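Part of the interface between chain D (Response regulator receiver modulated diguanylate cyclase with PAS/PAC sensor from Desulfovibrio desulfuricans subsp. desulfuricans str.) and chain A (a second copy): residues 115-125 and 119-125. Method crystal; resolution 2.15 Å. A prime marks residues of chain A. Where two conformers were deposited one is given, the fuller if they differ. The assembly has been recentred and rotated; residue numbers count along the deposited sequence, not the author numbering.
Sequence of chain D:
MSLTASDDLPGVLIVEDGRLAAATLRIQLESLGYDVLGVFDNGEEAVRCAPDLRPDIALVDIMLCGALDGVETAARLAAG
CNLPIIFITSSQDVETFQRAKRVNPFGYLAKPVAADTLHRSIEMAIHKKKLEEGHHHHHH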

ATOM      1  N   ALA D 115      24.489  15.106 -11.893  1.00 67.98           N
ATOM      2  CA  ALA D 115      23.854  15.453 -10.610  1.00 68.80           C
ATOM      3  C   ALA D 115      22.398  14.997 -10.439  1.00 69.41           C
ATOM      4  O   ALA D 115      21.872  15.002  -9.322  1.00 70.43           O
ATOM      5  N   ASP D 116      21.755  14.604 -11.536  1.00 67.45           N
ATOM      6  CA  ASP D 116      20.407  14.049 -11.460  1.00 63.90           C
ATOM      7  C   ASP D 116      20.445  12.526 -11.342  1.00 59.04           C
ATOM      8  O   ASP D 116      19.544  11.929 -10.756  1.00 58.44           O
ATOM      9  N   THR D 117      21.494  11.910 -11.889  1.00 50.29           N
ATOM     10  CA  THR D 117      21.755  10.475 -11.708  1.00 52.00           C
ATOM     11  C   THR D 117      22.040  10.190 -10.231  1.00 47.40           C
ATOM     12  O   THR D 117      21.594   9.180  -9.688  1.00 45.84           O
ATOM     13  N   LEU D 118      22.756  11.115  -9.598  1.00 41.95           N
ATOM     14  CA  LEU D 118      23.112  11.046  -8.194  1.00 43.82           C
ATOM     15  C   LEU D 118      21.889  11.198  -7.283  1.00 44.51           C
ATOM     16  O   LEU D 118      21.747  10.479  -6.295  1.00 45.48           O
ATOM     17  N   HIS D 119      21.010  12.128  -7.640  1.00 48.28           N
ATOM     18  CA  HIS D 119      19.790  12.406  -6.897  1.00 43.20           C
ATOM     19  C   HIS D 119      18.863  11.201  -6.882  1.00 43.66           C
ATOM     20  O   HIS D 119      18.398  10.788  -5.824  1.00 46.47           O
ATOM     21  N   ARG D 120      18.640  10.619  -8.057  1.00 42.49           N
ATOM     22  CA  ARG D 120      17.737   9.487  -8.199  1.00 45.14           C
ATOM     23  C   ARG D 120      18.274   8.218  -7.586  1.00 44.68           C
ATOM     24  O   ARG D 120      17.493   7.371  -7.175  1.00 48.85           O
ATOM     25  N   SER D 121      19.600   8.081  -7.550  1.00 44.97           N
ATOM     26  CA  SER D 121      20.263   6.932  -6.919  1.00 41.60           C
ATOM     27  C   SER D 121      20.124   6.990  -5.409  1.00 39.02           C
ATOM     28  O   SER D 121      19.841   5.980  -4.773  1.00 40.50           O
ATOM     29  N   ILE D 122      20.317   8.184  -4.852  1.00 33.80           N
ATOM     30  CA  ILE D 122      20.229   8.405  -3.418  1.00 38.81           C
ATOM     31  C   ILE D 122      18.792   8.226  -2.929  1.00 42.55           C
ATOM     32  O   ILE D 122      18.560   7.537  -1.935  1.00 52.27           O
ATOM     33  N   GLU D 123      17.831   8.818  -3.630  1.00 44.36           N
ATOM     34  CA  GLU D 123      16.441   8.661  -3.219  1.00 51.86           C
ATOM     35  C   GLU D 123      15.928   7.225  -3.366  1.00 49.52           C
ATOM     36  O   GLU D 123      15.153   6.774  -2.534  1.00 53.42           O
ATOM     37  N   MET D 124      16.403   6.498  -4.377  1.00 42.84           N
ATOM     38  CA  MET D 124      16.050   5.082  -4.542  1.00 45.92           C
ATOM     39  C   MET D 124      16.769   4.159  -3.571  1.00 43.11           C
ATOM     40  O   MET D 124      16.245   3.095  -3.219  1.00 41.14           O
ATOM     41  N   ALA D 125      17.984   4.535  -3.171  1.00 45.93           N
ATOM     42  CA  ALA D 125      18.752   3.740  -2.215  1.00 40.14           C
ATOM     43  C   ALA D 125      18.134   3.793  -0.833  1.00 39.56           C
ATOM     44  O   ALA D 125      18.077   2.776  -0.139  1.00 39.62           O
TER
ATOM     45  N   HIS A 119      12.843   4.323 -16.882  1.00 48.26           N
ATOM     46  CA  HIS A 119      14.001   4.261 -17.772  1.00 52.74           C
ATOM     47  C   HIS A 119      15.338   4.418 -17.032  1.00 52.04           C
ATOM     48  O   HIS A 119      16.287   3.665 -17.296  1.00 52.87           O
ATOM     49  N   ARG A 120      15.402   5.380 -16.106  1.00 48.44           N
ATOM     50  CA  ARG A 120      16.600   5.607 -15.290  1.00 50.38           C
ATOM     51  C   ARG A 120      17.002   4.394 -14.453  1.00 44.48           C
ATOM     52  O   ARG A 120      18.178   4.037 -14.402  1.00 50.19           O
ATOM     53  N   SER A 121      16.019   3.789 -13.783  1.00 46.03           N
ATOM     54  CA  SER A 121      16.232   2.633 -12.898  1.00 44.21           C
ATOM     55  C   SER A 121      16.662   1.389 -13.647  1.00 46.79           C
ATOM     56  O   SER A 121      17.453   0.602 -13.135  1.00 43.51           O
ATOM     57  N   ILE A 122      16.127   1.200 -14.850  1.00 46.77           N
ATOM     58  CA  ILE A 122      16.487   0.032 -15.649  1.00 49.56           C
ATOM     59  C   ILE A 122      17.940   0.125 -16.106  1.00 49.28           C
ATOM     60  O   ILE A 122      18.716  -0.803 -15.871  1.00 52.50           O
ATOM     61  N   GLU A 123      18.314   1.250 -16.717  1.00 49.56           N
ATOM     62  CA  GLU A 123      19.687   1.416 -17.196  1.00 62.75           C
ATOM     63  C   GLU A 123      20.731   1.333 -16.081  1.00 58.55           C
ATOM     64  O   GLU A 123      21.795   0.749 -16.294  1.00 65.66           O
ATOM     65  N   MET A 124      20.401   1.863 -14.896  1.00 54.99           N
ATOM     66  CA  MET A 124      21.245   1.757 -13.694  0.50 49.79           C
ATOM     67  C   MET A 124      21.383   0.315 -13.228  1.00 47.98           C
ATOM     68  O   MET A 124      22.437  -0.103 -12.748  1.00 47.48           O
ATOM     69  N   ALA A 125      20.288  -0.437 -13.343  1.00 48.03           N
ATOM     70  CA  ALA A 125      20.239  -1.817 -12.854  1.00 45.33           C
ATOM     71  C   ALA A 125      21.013  -2.804 -13.727  1.00 45.81           C
ATOM     72  O   ALA A 125      21.648  -3.728 -13.206  1.00 44.76           O
TER

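Two copies of one helix cross almost at right angles (87° between their N-to-C directions), with axes 11.0 Å apart at closest approach and Ser121 and Ser121′ nearest in the backbone, CA to CA 8.4 Å. The same three positions, 120, 121 and 124, supply most of the contact from each chain, and together the stretches bury 328 Å². No hydrogen bond passes between them; the contact rests on packing and on the stacking of two arginines.

Apolar packing centres on the methionines. Met124 and Met124′ both send CA-to-CB toward the opposing helix, with chi1 between wells (-101° and -93°) and chi2 t; chi3 is m in Met124 and off-well at -96° in Met124′, which was deposited in two conformers. Their methyl groups meet, CE of Met124 to CE of Met124′ at 3.8 Å. Each thioether arm also reaches the serine of the other chain: OG of Ser121 lies 3.3 Å from SD of Met124′, and CE of Met124 lies 3.4 Å from OG of Ser121′. Both serines are m and leave CA sideways. Ser121 OG donates to O of Thr117 at 2.6 Å, one turn back in its own helix, while Ser121′ OG is hydrogen-bonded just beyond its stretch. CE of Met124′ further approaches CB of Arg120, at 4.4 Å.

The arginines also point toward each other's helix, but take different shapes: Arg120 is m, m, t, whereas Arg120′ is m, t with chi3 off-well at -142°. Their guanidinium groups stack, centres 4.5 Å apart and planes inclined by 14°. NE of Arg120 comes within 3.5 Å of NH2 of Arg120′ despite the like charges, and CG of Arg120 covers one face of the Arg120′ guanidinium, 3.4 Å from its NH2.

Acidic neighbours in chain D offset this crowding of positive charge. Arg120 NH2 donates to OE2 of Glu123 at 3.3 Å (N-H...O angle 156°) within a salt bridge, and Arg120 NE forms a longer one, 3.8 Å, to OD1 of Asp116. Glu123 is p, t, whereas Asp116 has chi1 off-well at -142°; both leave CA sideways but bring their ends nearer the other stretch. The same Asp116 OD1 lies 4.1 Å from NH1 of Arg120′, well out of the guanidinium plane, so this is charge attraction without a directed N-H. Leu118 points away from the interface.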

ATOM      1  CB  ALA D 115      23.977  16.943 -10.338  1.00 69.39           C
ATOM      2  CB  ASP D 116      19.549  14.494 -12.647  1.00 66.49           C
ATOM      3  CG  ASP D 116      18.105  14.787 -12.247  1.00 78.43           C
ATOM      4  OD1 ASP D 116      17.206  14.030 -12.682  1.00 85.88           O
ATOM      5  OD2 ASP D 116      17.868  15.766 -11.491  1.00 73.67           O
ATOM      6  CB  THR D 117      22.952   9.993 -12.587  1.00 54.76           C
ATOM      7  OG1 THR D 117      22.727  10.368 -13.953  1.00 58.67           O
ATOM      8  CG2 THR D 117      23.138   8.473 -12.506  1.00 54.70           C
ATOM      9  CB  LEU D 118      24.160  12.124  -7.891  1.00 39.79           C
ATOM     10  CG  LEU D 118      24.789  12.239  -6.511  1.00 39.62           C
ATOM     11  CD1 LEU D 118      25.763  11.109  -6.258  1.00 40.28           C
ATOM     12  CD2 LEU D 118      25.510  13.561  -6.408  1.00 49.43           C
ATOM     13  CB  HIS D 119      19.077  13.614  -7.508  1.00 44.64           C
ATOM     14  CG  HIS D 119      17.746  13.906  -6.891  1.00 52.60           C
ATOM     15  ND1 HIS D 119      17.599  14.254  -5.565  1.00 62.84           N
ATOM     16  CD2 HIS D 119      16.500  13.893  -7.418  1.00 60.67           C
ATOM     17  CE1 HIS D 119      16.320  14.447  -5.304  1.00 72.99           C
ATOM     18  NE2 HIS D 119      15.631  14.233  -6.412  1.00 70.09           N
ATOM     19  CB  ARG D 120      17.374   9.240  -9.667  1.00 47.37           C
ATOM     20  CG  ARG D 120      16.662  10.410 -10.374  1.00 63.49           C
ATOM     21  CD  ARG D 120      15.484  11.005  -9.591  1.00 77.68           C
ATOM     22  NE  ARG D 120      15.024  12.257 -10.199  1.00 85.42           N
ATOM     23  CZ  ARG D 120      14.050  13.030  -9.721  1.00 92.57           C
ATOM     24  NH1 ARG D 120      13.721  14.145 -10.364  1.00 93.30           N
ATOM     25  NH2 ARG D 120      13.403  12.702  -8.607  1.00 92.85           N
ATOM     26  CB  SER D 121      21.747   6.893  -7.275  1.00 41.25           C
ATOM     27  OG  SER D 121      21.920   6.823  -8.673  1.00 47.26           O
ATOM     28  CB  ILE D 122      20.768   9.797  -3.018  1.00 38.37           C
ATOM     29  CG1 ILE D 122      22.289   9.841  -3.144  1.00 40.54           C
ATOM     30  CG2 ILE D 122      20.385  10.158  -1.585  1.00 44.46           C
ATOM     31  CD1 ILE D 122      22.888  11.152  -2.677  1.00 30.08           C
ATOM     32  CB  GLU D 123      15.511   9.717  -3.842  1.00 50.79           C
ATOM     33  CG  GLU D 123      15.237   9.592  -5.323  1.00 63.28           C
ATOM     34  CD  GLU D 123      14.104  10.505  -5.798  1.00 66.63           C
ATOM     35  OE1 GLU D 123      14.028  11.670  -5.335  1.00 65.83           O
ATOM     36  OE2 GLU D 123      13.296  10.052  -6.645  1.00 71.77           O
ATOM     37  CB  MET D 124      16.330   4.594  -5.968  1.00 44.43           C
ATOM     38  CG  MET D 124      15.100   4.496  -6.871  1.00 62.07           C
ATOM     39  SD  MET D 124      15.367   3.451  -8.328  1.00 57.58           S
ATOM     40  CE  MET D 124      16.442   4.497  -9.301  1.00 56.14           C
ATOM     41  CB  ALA D 125      20.189   4.200  -2.158  1.00 41.49           C
TER
ATOM     42  CB  HIS A 119      13.841   5.304 -18.893  1.00 50.50           C
ATOM     43  CG  HIS A 119      15.081   5.541 -19.692  1.00 57.04           C
ATOM     44  ND1 HIS A 119      15.815   4.518 -20.255  1.00 56.61           N
ATOM     45  CD2 HIS A 119      15.711   6.689 -20.034  1.00 59.13           C
ATOM     46  CE1 HIS A 119      16.852   5.024 -20.895  1.00 62.03           C
ATOM     47  NE2 HIS A 119      16.810   6.340 -20.780  1.00 69.98           N
ATOM     48  CB  ARG A 120      16.401   6.797 -14.345  1.00 55.34           C
ATOM     49  CG  ARG A 120      16.319   8.165 -14.995  1.00 62.51           C
ATOM     50  CD  ARG A 120      16.539   9.239 -13.928  1.00 83.54           C
ATOM     51  NE  ARG A 120      15.703  10.428 -14.114  1.00 89.84           N
ATOM     52  CZ  ARG A 120      14.563  10.666 -13.464  1.00 85.80           C
ATOM     53  NH1 ARG A 120      13.887  11.781 -13.708  1.00 88.15           N
ATOM     54  NH2 ARG A 120      14.096   9.799 -12.575  1.00 82.21           N
ATOM     55  CB  SER A 121      14.959   2.312 -12.119  1.00 47.46           C
ATOM     56  OG  SER A 121      14.290   3.500 -11.743  1.00 52.78           O
ATOM     57  CB  ILE A 122      15.520  -0.184 -16.842  1.00 47.41           C
ATOM     58  CG1 ILE A 122      14.150  -0.636 -16.333  1.00 42.03           C
ATOM     59  CG2 ILE A 122      16.063  -1.231 -17.794  1.00 52.37           C
ATOM     60  CD1 ILE A 122      13.154  -0.893 -17.428  1.00 34.25           C
ATOM     61  CB  GLU A 123      19.874   2.645 -18.112  1.00 65.66           C
ATOM     62  CG  GLU A 123      19.630   4.021 -17.505  1.00 72.68           C
ATOM     63  CD  GLU A 123      19.701   5.140 -18.552  1.00 76.64           C
ATOM     64  OE1 GLU A 123      19.570   6.328 -18.176  1.00 83.47           O
ATOM     65  OE2 GLU A 123      19.889   4.835 -19.754  1.00 86.65           O
ATOM     66  CB  MET A 124      20.656   2.589 -12.545  0.50 48.20           C
ATOM     67  CG  MET A 124      21.189   4.008 -12.426  0.50 47.73           C
ATOM     68  SD  MET A 124      20.595   4.886 -10.954  0.50 46.33           S
ATOM     69  CE  MET A 124      19.194   5.798 -11.609  0.50 21.23           C
ATOM     70  CB  ALA A 125      18.812  -2.270 -12.715  1.00 43.91           C
TER